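Local coordinates for protein cytosolic IMP-GMP specific 5'-nucleotidase (Legionella pneumophila subsp. pneumophila, PDB 4OHF) that probably hydrolyses purine nucleoside 5'-monophosphates such as IMP and GMP as a magnesium-dependent 5'-nucleotidase of the HAD clan, at residues D23-Y31 / Y215-A223; F36-K45 / S127-Q138. All coordinates share one frame; numbering follows the deposited sequence.

Contact 1: residues D23-Y31 / Y215-A223. With MG (magnesium ion), chain J; PO4 (phosphate ion), chain H.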
loop_
_atom_site.group_PDB
_atom_site.type_symbol
_atom_site.label_atom_id
_atom_site.label_comp_id
_atom_site.label_asym_id
_atom_site.label_seq_id
_atom_site.Cartn_x
_atom_site.Cartn_y
_atom_site.Cartn_z
ATOM N N ASP B 23 -6.338 0.660 31.868
ATOM C CA ASP B 23 -5.714 -0.579 31.432
ATOM C C ASP B 23 -5.404 -1.245 32.778
ATOM O O ASP B 23 -5.046 -0.558 33.722
ATOM C CB ASP B 23 -4.435 -0.212 30.671
ATOM C CG ASP B 23 -3.491 -1.378 30.478
ATOM O OD1 ASP B 23 -2.987 -1.931 31.474
ATOM O OD2 ASP B 23 -3.234 -1.731 29.314
ATOM N N MET B 24 -5.547 -2.559 32.893
ATOM C CA MET B 24 -5.273 -3.207 34.180
ATOM C C MET B 24 -3.815 -3.600 34.443
ATOM O O MET B 24 -3.159 -3.018 35.309
ATOM C CB MET B 24 -6.159 -4.438 34.374
ATOM C CG MET B 24 -5.851 -5.181 35.651
ATOM S SD MET B 24 -6.871 -6.657 35.963
ATOM C CE MET B 24 -6.159 -7.829 34.831
ATOM N N ASP B 25 -3.307 -4.588 33.717
ATOM C CA ASP B 25 -1.939 -5.033 33.931
ATOM C C ASP B 25 -0.896 -3.990 33.543
ATOM O O ASP B 25 -0.729 -3.677 32.372
ATOM C CB ASP B 25 -1.693 -6.348 33.185
ATOM C CG ASP B 25 -2.526 -7.502 33.742
ATOM O OD1 ASP B 25 -2.353 -7.869 34.926
ATOM O OD2 ASP B 25 -3.366 -8.039 32.994
ATOM N N HIS B 26 -0.217 -3.452 34.553
ATOM C CA HIS B 26 0.839 -2.436 34.427
ATOM C C HIS B 26 0.366 -0.989 34.483
ATOM O O HIS B 26 1.194 -0.078 34.502
ATOM C CB HIS B 26 1.696 -2.651 33.175
ATOM C CG HIS B 26 2.361 -3.989 33.125
ATOM N ND1 HIS B 26 1.867 -5.043 32.384
ATOM C CD2 HIS B 26 3.451 -4.468 33.772
ATOM C CE1 HIS B 26 2.620 -6.111 32.578
ATOM N NE2 HIS B 26 3.589 -5.789 33.414
ATOM N N THR B 27 -0.946 -0.756 34.502
ATOM C CA THR B 27 -1.424 0.616 34.619
ATOM C C THR B 27 -2.094 0.726 35.982
ATOM O O THR B 27 -1.519 1.300 36.905
ATOM C CB THR B 27 -2.410 1.003 33.488
ATOM O OG1 THR B 27 -1.733 0.958 32.230
ATOM C CG2 THR B 27 -2.939 2.419 33.697
ATOM N N LEU B 28 -3.289 0.156 36.117
ATOM C CA LEU B 28 -4.019 0.182 37.388
ATOM C C LEU B 28 -3.339 -0.676 38.440
ATOM O O LEU B 28 -3.304 -0.312 39.613
ATOM C CB LEU B 28 -5.451 -0.323 37.209
ATOM C CG LEU B 28 -6.268 -0.571 38.479
ATOM C CD1 LEU B 28 -6.405 0.705 39.312
ATOM C CD2 LEU B 28 -7.634 -1.084 38.068
ATOM N N ILE B 29 -2.828 -1.831 38.025
ATOM C CA ILE B 29 -2.141 -2.734 38.937
ATOM C C ILE B 29 -0.649 -2.766 38.610
ATOM O O ILE B 29 -0.250 -3.141 37.513
ATOM C CB ILE B 29 -2.744 -4.137 38.836
ATOM C CG1 ILE B 29 -4.159 -4.101 39.413
ATOM C CG2 ILE B 29 -1.884 -5.148 39.576
ATOM C CD1 ILE B 29 -4.921 -5.403 39.276
ATOM N N ARG B 30 0.181 -2.370 39.566
ATOM C CA ARG B 30 1.624 -2.339 39.323
ATOM C C ARG B 30 2.345 -3.683 39.481
ATOM O O ARG B 30 2.024 -4.491 40.355
ATOM C CB ARG B 30 2.278 -1.279 40.219
ATOM C CG ARG B 30 2.903 -0.118 39.453
ATOM C CD ARG B 30 2.434 1.235 39.943
ATOM N NE ARG B 30 2.738 1.471 41.357
ATOM C CZ ARG B 30 3.958 1.505 41.889
ATOM N NH1 ARG B 30 5.029 1.318 41.131
ATOM N NH2 ARG B 30 4.098 1.724 43.192
ATOM N N TYR B 31 3.313 -3.916 38.602
ATOM C CA TYR B 31 4.114 -5.133 38.625
ATOM C C TYR B 31 5.577 -4.805 38.842
ATOM O O TYR B 31 6.048 -3.729 38.476
ATOM C CB TYR B 31 4.004 -5.893 37.298
ATOM C CG TYR B 31 2.731 -6.684 37.109
ATOM C CD1 TYR B 31 2.662 -8.024 37.478
ATOM C CD2 TYR B 31 1.605 -6.100 36.528
ATOM C CE1 TYR B 31 1.506 -8.768 37.271
ATOM C CE2 TYR B 31 0.450 -6.832 36.319
ATOM C CZ TYR B 31 0.407 -8.168 36.693
ATOM O OH TYR B 31 -0.740 -8.900 36.500
ATOM N N TYR B 215 -8.982 -14.101 35.816
ATOM C CA TYR B 215 -7.688 -13.584 36.250
ATOM C C TYR B 215 -7.803 -12.168 36.810
ATOM O O TYR B 215 -7.140 -11.834 37.787
ATOM C CB TYR B 215 -6.706 -13.599 35.076
ATOM C CG TYR B 215 -5.349 -13.015 35.384
ATOM C CD1 TYR B 215 -4.394 -13.740 36.088
ATOM C CD2 TYR B 215 -5.019 -11.733 34.957
ATOM C CE1 TYR B 215 -3.140 -13.202 36.356
ATOM C CE2 TYR B 215 -3.770 -11.187 35.222
ATOM C CZ TYR B 215 -2.832 -11.927 35.922
ATOM O OH TYR B 215 -1.594 -11.378 36.190
ATOM N N SER B 216 -8.647 -11.347 36.196
ATOM C CA SER B 216 -8.829 -9.974 36.644
ATOM C C SER B 216 -9.502 -9.890 37.991
ATOM O O SER B 216 -9.211 -9.000 38.782
ATOM C CB SER B 216 -9.670 -9.181 35.645
ATOM O OG SER B 216 -9.096 -9.250 34.361
ATOM N N LYS B 217 -10.424 -10.809 38.243
ATOM C CA LYS B 217 -11.151 -10.822 39.506
ATOM C C LYS B 217 -10.194 -11.119 40.646
ATOM O O LYS B 217 -10.293 -10.520 41.716
ATOM C CB LYS B 217 -12.275 -11.869 39.463
ATOM C CG LYS B 217 -13.360 -11.640 40.505
ATOM C CD LYS B 217 -14.599 -12.502 40.275
ATOM C CE LYS B 217 -14.328 -13.971 40.562
ATOM N NZ LYS B 217 -15.576 -14.787 40.501
ATOM N N LEU B 218 -9.261 -12.036 40.398
ATOM C CA LEU B 218 -8.259 -12.428 41.386
ATOM C C LEU B 218 -7.307 -11.267 41.682
ATOM O O LEU B 218 -7.160 -10.826 42.831
ATOM C CB LEU B 218 -7.440 -13.583 40.847
ATOM C CG LEU B 218 -6.889 -14.604 41.830
ATOM C CD1 LEU B 218 -5.758 -15.326 41.114
ATOM C CD2 LEU B 218 -6.400 -13.972 43.117
ATOM N N LEU B 219 -6.664 -10.775 40.628
ATOM C CA LEU B 219 -5.700 -9.696 40.746
ATOM C C LEU B 219 -6.273 -8.390 41.307
ATOM O O LEU B 219 -5.636 -7.724 42.125
ATOM C CB LEU B 219 -5.065 -9.435 39.386
ATOM C CG LEU B 219 -3.692 -8.766 39.447
ATOM C CD1 LEU B 219 -2.646 -9.795 39.846
ATOM C CD2 LEU B 219 -3.354 -8.180 38.090
ATOM N N LEU B 220 -7.468 -8.013 40.868
ATOM C CA LEU B 220 -8.074 -6.783 41.354
ATOM C C LEU B 220 -8.338 -6.890 42.839
ATOM O O LEU B 220 -8.099 -5.948 43.593
ATOM C CB LEU B 220 -9.375 -6.484 40.609
ATOM C CG LEU B 220 -9.201 -5.945 39.185
ATOM C CD1 LEU B 220 -10.551 -5.817 38.501
ATOM C CD2 LEU B 220 -8.510 -4.604 39.238
ATOM N N ASP B 221 -8.832 -8.048 43.253
ATOM C CA ASP B 221 -9.113 -8.322 44.655
ATOM C C ASP B 221 -7.807 -8.258 45.445
ATOM O O ASP B 221 -7.702 -7.508 46.402
ATOM C CB ASP B 221 -9.725 -9.715 44.779
ATOM C CG ASP B 221 -10.360 -9.968 46.133
ATOM O OD1 ASP B 221 -10.880 -11.081 46.329
ATOM O OD2 ASP B 221 -10.351 -9.067 46.993
ATOM N N TYR B 222 -6.810 -9.036 45.025
ATOM C CA TYR B 222 -5.517 -9.064 45.699
ATOM C C TYR B 222 -4.877 -7.683 45.878
ATOM O O TYR B 222 -4.338 -7.376 46.949
ATOM C CB TYR B 222 -4.536 -9.975 44.937
ATOM C CG TYR B 222 -3.126 -9.980 45.503
ATOM C CD1 TYR B 222 -2.783 -10.797 46.584
ATOM C CD2 TYR B 222 -2.150 -9.135 44.988
ATOM C CE1 TYR B 222 -1.496 -10.768 47.137
ATOM C CE2 TYR B 222 -0.868 -9.098 45.528
ATOM C CZ TYR B 222 -0.543 -9.915 46.606
ATOM O OH TYR B 222 0.728 -9.863 47.152
ATOM N N ALA B 223 -4.940 -6.849 44.845
ATOM C CA ALA B 223 -4.301 -5.536 44.899
ATOM C C ALA B 223 -5.112 -4.323 45.355
ATOM O O ALA B 223 -4.533 -3.282 45.657
ATOM C CB ALA B 223 -3.654 -5.237 43.549
HETATM MG MG MG J . -1.311 -2.929 30.453
HETATM P P PO4 H . -3.993 -5.343 30.226
HETATM O O1 PO4 H . -3.691 -6.795 30.112
HETATM O O2 PO4 H . -2.737 -4.567 30.278
HETATM O O3 PO4 H . -4.776 -5.096 31.468
HETATM O O4 PO4 H . -4.771 -4.910 29.038
HETATM O O HOH W 1 -0.621 -4.154 28.918
#

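Contact 2: residues F36-K45 / S127-Q138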
loop_
_atom_site.group_PDB
_atom_site.type_symbol
_atom_site.label_atom_id
_atom_site.label_comp_id
_atom_site.label_asym_id
_atom_site.label_seq_id
_atom_site.Cartn_x
_atom_site.Cartn_y
_atom_site.Cartn_z
ATOM N N PHE B 36 9.097 -9.445 36.513
ATOM C CA PHE B 36 8.171 -9.752 35.439
ATOM C C PHE B 36 8.885 -9.918 34.094
ATOM O O PHE B 36 8.577 -10.855 33.344
ATOM C CB PHE B 36 7.091 -8.672 35.367
ATOM C CG PHE B 36 6.081 -8.891 34.285
ATOM C CD1 PHE B 36 6.361 -8.531 32.969
ATOM C CD2 PHE B 36 4.853 -9.480 34.574
ATOM C CE1 PHE B 36 5.428 -8.760 31.952
ATOM C CE2 PHE B 36 3.913 -9.716 33.563
ATOM C CZ PHE B 36 4.205 -9.355 32.251
ATOM N N GLU B 37 9.830 -9.028 33.782
ATOM C CA GLU B 37 10.561 -9.138 32.517
ATOM C C GLU B 37 11.294 -10.467 32.517
ATOM O O GLU B 37 11.240 -11.217 31.554
ATOM C CB GLU B 37 11.590 -8.020 32.350
ATOM C CG GLU B 37 11.045 -6.672 31.945
ATOM C CD GLU B 37 10.355 -6.671 30.586
ATOM O OE1 GLU B 37 10.595 -7.582 29.760
ATOM O OE2 GLU B 37 9.569 -5.726 30.345
ATOM N N SER B 38 11.984 -10.741 33.616
ATOM C CA SER B 38 12.731 -11.977 33.775
ATOM C C SER B 38 11.871 -13.213 33.531
ATOM O O SER B 38 12.300 -14.138 32.836
ATOM C CB SER B 38 13.335 -12.043 35.173
ATOM O OG SER B 38 13.961 -13.297 35.362
ATOM N N LEU B 39 10.665 -13.232 34.096
ATOM C CA LEU B 39 9.775 -14.366 33.911
ATOM C C LEU B 39 9.532 -14.532 32.413
ATOM O O LEU B 39 9.775 -15.606 31.851
ATOM C CB LEU B 39 8.442 -14.128 34.622
ATOM C CG LEU B 39 7.656 -15.331 35.163
ATOM C CD1 LEU B 39 6.181 -15.002 35.123
ATOM C CD2 LEU B 39 7.927 -16.589 34.351
ATOM N N VAL B 40 9.058 -13.465 31.768
ATOM C CA VAL B 40 8.789 -13.503 30.336
ATOM C C VAL B 40 10.015 -13.996 29.592
ATOM O O VAL B 40 9.904 -14.810 28.683
ATOM C CB VAL B 40 8.395 -12.119 29.778
ATOM C CG1 VAL B 40 8.274 -12.186 28.261
ATOM C CG2 VAL B 40 7.067 -11.683 30.371
ATOM N N TYR B 41 11.185 -13.510 29.974
ATOM C CA TYR B 41 12.406 -13.950 29.327
ATOM C C TYR B 41 12.509 -15.476 29.450
ATOM O O TYR B 41 12.593 -16.177 28.433
ATOM C CB TYR B 41 13.610 -13.260 29.965
ATOM C CG TYR B 41 14.962 -13.714 29.443
ATOM C CD1 TYR B 41 15.647 -14.761 30.055
ATOM C CD2 TYR B 41 15.573 -13.068 28.369
ATOM C CE1 TYR B 41 16.905 -15.147 29.619
ATOM C CE2 TYR B 41 16.829 -13.448 27.923
ATOM C CZ TYR B 41 17.493 -14.489 28.553
ATOM O OH TYR B 41 18.745 -14.877 28.127
ATOM N N ASP B 42 12.479 -15.992 30.682
ATOM C CA ASP B 42 12.562 -17.436 30.893
ATOM C C ASP B 42 11.506 -18.203 30.096
ATOM O O ASP B 42 11.837 -19.022 29.251
ATOM C CB ASP B 42 12.415 -17.790 32.372
ATOM C CG ASP B 42 13.542 -17.242 33.225
ATOM O OD1 ASP B 42 14.643 -17.008 32.685
ATOM O OD2 ASP B 42 13.334 -17.056 34.444
ATOM N N LEU B 43 10.231 -17.941 30.359
ATOM C CA LEU B 43 9.174 -18.643 29.642
ATOM C C LEU B 43 9.395 -18.651 28.127
ATOM O O LEU B 43 9.211 -19.683 27.486
ATOM C CB LEU B 43 7.807 -18.021 29.956
ATOM C CG LEU B 43 7.359 -18.034 31.414
ATOM C CD1 LEU B 43 6.045 -17.299 31.559
ATOM C CD2 LEU B 43 7.234 -19.468 31.890
ATOM N N VAL B 44 9.783 -17.509 27.558
ATOM C CA VAL B 44 10.006 -17.388 26.111
ATOM C C VAL B 44 11.235 -18.144 25.645
ATOM O O VAL B 44 11.223 -18.766 24.586
ATOM C CB VAL B 44 10.165 -15.906 25.678
ATOM C CG1 VAL B 44 10.584 -15.822 24.217
ATOM C CG2 VAL B 44 8.862 -15.168 25.867
ATOM N N LYS B 45 12.302 -18.076 26.432
ATOM C CA LYS B 45 13.534 -18.769 26.088
ATOM C C LYS B 45 13.286 -20.272 26.145
ATOM O O LYS B 45 13.814 -21.038 25.338
ATOM C CB LYS B 45 14.646 -18.377 27.062
ATOM C CG LYS B 45 16.022 -18.881 26.668
ATOM C CD LYS B 45 17.079 -18.382 27.626
ATOM C CE LYS B 45 16.750 -18.791 29.052
ATOM N NZ LYS B 45 17.808 -18.376 30.010
ATOM N N SER B 127 5.136 -4.672 26.874
ATOM C CA SER B 127 5.625 -4.955 28.214
ATOM C C SER B 127 6.742 -6.002 28.199
ATOM O O SER B 127 7.357 -6.280 29.229
ATOM C CB SER B 127 4.469 -5.448 29.091
ATOM O OG SER B 127 3.781 -6.526 28.473
ATOM N N PHE B 128 6.985 -6.597 27.030
ATOM C CA PHE B 128 8.030 -7.610 26.885
ATOM C C PHE B 128 9.087 -7.222 25.864
ATOM O O PHE B 128 9.852 -8.067 25.418
ATOM C CB PHE B 128 7.417 -8.975 26.527
ATOM C CG PHE B 128 6.332 -8.905 25.491
ATOM C CD1 PHE B 128 6.646 -8.739 24.140
ATOM C CD2 PHE B 128 4.986 -8.969 25.864
ATOM C CE1 PHE B 128 5.628 -8.633 23.161
ATOM C CE2 PHE B 128 3.953 -8.865 24.898
ATOM C CZ PHE B 128 4.276 -8.698 23.546
ATOM N N SER B 129 9.132 -5.937 25.514
ATOM C CA SER B 129 10.096 -5.428 24.549
ATOM C C SER B 129 11.536 -5.572 25.006
ATOM O O SER B 129 12.403 -5.981 24.245
ATOM C CB SER B 129 9.825 -3.952 24.252
ATOM O OG SER B 129 8.800 -3.815 23.285
ATOM N N ILE B 130 11.789 -5.216 26.254
ATOM C CA ILE B 130 13.120 -5.296 26.801
ATOM C C ILE B 130 13.609 -6.733 26.828
ATOM O O ILE B 130 14.751 -7.003 26.474
ATOM C CB ILE B 130 13.147 -4.651 28.197
ATOM C CG1 ILE B 130 13.185 -3.129 28.029
ATOM C CG2 ILE B 130 14.329 -5.161 29.001
ATOM C CD1 ILE B 130 12.979 -2.330 29.301
ATOM N N ALA B 131 12.752 -7.660 27.228
ATOM C CA ALA B 131 13.148 -9.063 27.248
ATOM C C ALA B 131 13.415 -9.499 25.804
ATOM O O ALA B 131 14.403 -10.189 25.516
ATOM C CB ALA B 131 12.047 -9.914 27.858
ATOM N N PHE B 132 12.539 -9.079 24.897
ATOM C CA PHE B 132 12.681 -9.424 23.493
ATOM C C PHE B 132 14.065 -9.032 22.986
ATOM O O PHE B 132 14.757 -9.846 22.371
ATOM C CB PHE B 132 11.612 -8.716 22.658
ATOM C CG PHE B 132 11.415 -9.306 21.280
ATOM C CD1 PHE B 132 12.486 -9.467 20.411
ATOM C CD2 PHE B 132 10.148 -9.686 20.848
ATOM C CE1 PHE B 132 12.305 -9.997 19.128
ATOM C CE2 PHE B 132 9.953 -10.220 19.565
ATOM C CZ PHE B 132 11.038 -10.374 18.706
ATOM N N CYS B 133 14.461 -7.788 23.248
ATOM C CA CYS B 133 15.757 -7.275 22.805
ATOM C C CYS B 133 16.930 -8.056 23.364
ATOM O O CYS B 133 17.824 -8.448 22.622
ATOM C CB CYS B 133 15.910 -5.802 23.176
ATOM S SG CYS B 133 14.964 -4.677 22.134
ATOM N N ILE B 134 16.934 -8.280 24.670
ATOM C CA ILE B 134 18.020 -9.026 25.289
ATOM C C ILE B 134 18.124 -10.423 24.677
ATOM O O ILE B 134 19.198 -10.839 24.228
ATOM C CB ILE B 134 17.814 -9.165 26.796
ATOM C CG1 ILE B 134 17.861 -7.782 27.453
ATOM C CG2 ILE B 134 18.875 -10.090 27.368
ATOM C CD1 ILE B 134 17.526 -7.793 28.924
ATOM N N LEU B 135 17.003 -11.141 24.647
ATOM C CA LEU B 135 17.000 -12.476 24.077
ATOM C C LEU B 135 17.456 -12.461 22.616
ATOM O O LEU B 135 18.382 -13.180 22.251
ATOM C CB LEU B 135 15.611 -13.094 24.168
ATOM C CG LEU B 135 15.527 -14.531 23.634
ATOM C CD1 LEU B 135 16.539 -15.369 24.365
ATOM C CD2 LEU B 135 14.133 -15.108 23.819
ATOM N N TYR B 136 16.814 -11.642 21.783
ATOM C CA TYR B 136 17.169 -11.570 20.372
ATOM C C TYR B 136 18.649 -11.280 20.205
ATOM O O TYR B 136 19.318 -11.865 19.359
ATOM C CB TYR B 136 16.370 -10.486 19.665
ATOM C CG TYR B 136 16.578 -10.475 18.168
ATOM C CD1 TYR B 136 16.088 -11.505 17.370
ATOM C CD2 TYR B 136 17.260 -9.433 17.549
ATOM C CE1 TYR B 136 16.266 -11.498 15.988
ATOM C CE2 TYR B 136 17.450 -9.414 16.167
ATOM C CZ TYR B 136 16.951 -10.448 15.393
ATOM O OH TYR B 136 17.154 -10.434 14.033
ATOM N N GLY B 137 19.162 -10.372 21.019
ATOM C CA GLY B 137 20.568 -10.048 20.925
ATOM C C GLY B 137 21.428 -11.279 21.114
ATOM O O GLY B 137 22.301 -11.566 20.300
ATOM N N GLN B 138 21.182 -12.015 22.194
ATOM C CA GLN B 138 21.947 -13.222 22.489
ATOM C C GLN B 138 21.765 -14.284 21.417
ATOM O O GLN B 138 22.719 -14.958 21.042
ATOM C CB GLN B 138 21.534 -13.768 23.850
ATOM C CG GLN B 138 21.856 -12.814 24.988
ATOM C CD GLN B 138 21.128 -13.176 26.268
ATOM O OE1 GLN B 138 19.941 -13.518 26.235
ATOM N NE2 GLN B 138 21.823 -13.088 27.401
HETATM O O HOH W 2 9.579 -4.117 28.284
#

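Contact 1: residues D23-Y31 / Y215-A223
Tyr31 and Tyr215 reach toward each other from opposite directions and join through their phenol oxygens: Tyr215 OH donates to Tyr31 OH over 2.6 Å, in the plane of the Tyr31 ring at its edge. Tyr31 OH in turn donates to Asp25 OD1 at 2.5 Å, so two bonds grip this oxygen. Asp25 OD1 lies at the edge of the Tyr215 ring, with carboxylate and ring planes 42° apart. The other oxygen, OD2, is hydrogen-bonded to Ser211.

Beside this polar chain, Met24 enters helix 215-223 as a knob among Tyr215, Ser216, Leu219 and Leu220. With CG anti to the backbone N (chi1 177°) and a bend at chi3 (76°), the thioether swings so that SD meets Leu220 CG at 4.0 Å while CE turns to Ser216, whose hydroxyl bonds Glu212 O. Further along, Ile29 crosses Leu219 at a slant, and its CD1 also lies 3.7 Å from Leu220 CD2.

At the N-terminal end of helix 24-28, magnesium is bound by both carboxylate oxygens of Asp23 and by Asp25 O, the last at 2.1 Å; Asp303, a phosphate oxygen and a water are further ligands. Asp25 N donates to O3 of the phosphate ion at 2.7 Å, and a weaker bond comes from Met24 N. This is the DxD arrangement of HAD phosphatases. Tyr31, itself held by Tyr215, grips OD1 while Ser211 holds OD2, which probably limits rotation of the Asp25 carboxylate beside the phosphate.

Contact 2: residues F36-K45 / S127-Q138
A chi1 near 180° (176°) carries the Tyr41 ring away from its own backbone N and across helix 129-138, whereas Glu37, with CG beside its backbone N and the chain bent at chi2, curls toward the start of that helix. The Tyr41 hydroxyl donates to Gln138 OE1 at 2.6 Å, somewhat out of the carbonyl plane, and the ring and amide planes stand 55° apart. Gln138 NE2 is held separately by Lys62 O.

Tyr41 is a knob in a hole of helix 129-138 formed by Ala131, Ile134, Leu135 and Gln138, its CE2 lying 4.0 Å from both Ile134 CG2 and Leu135 CB. Helices 36-45 and 129-138 cross at -48°, axes 8.9 Å apart, in the mostly helical region inserted beside the HAD core, which also carries a small antiparallel sheet. They come closest where Tyr41 faces the small Ala131.

At the helix start, Glu37 OE1 takes a weak bond from Ala131 N at 3.3 Å. A water donates to Glu37 OE2 and accepts from Ile130 N, so the carboxylate serves two early helix amides. Val40 CG1 packs on Phe128 CB beside it; further along, Val44 CG1 meets Leu135 CD2 at 3.6 Å.

How the contacts relate
Contact 2 is nested along the chain inside the loop closed by contact 1, in the order 23-31, 36-45, 127-138, 215-223. Segments 23-31 and 215-223 follow the neighbouring parallel strands 19-22 and 204-208 of the central sheet, while contact 2 belongs to the region inserted between them, consistent with a HAD cap. The centres lie about 21 Å apart, yet the contacts touch: His26 CE1 is 3.6 Å from Phe36 CZ, their rings edge-to-face, and 4.0 Å from Ser127 CB. Helix 172-178 also borders both, under Tyr215 and Leu39. Contact 2 therefore starts close to the metal: the Ser127 side chain, just ahead of helix 129-143, is about 6 Å from the magnesium.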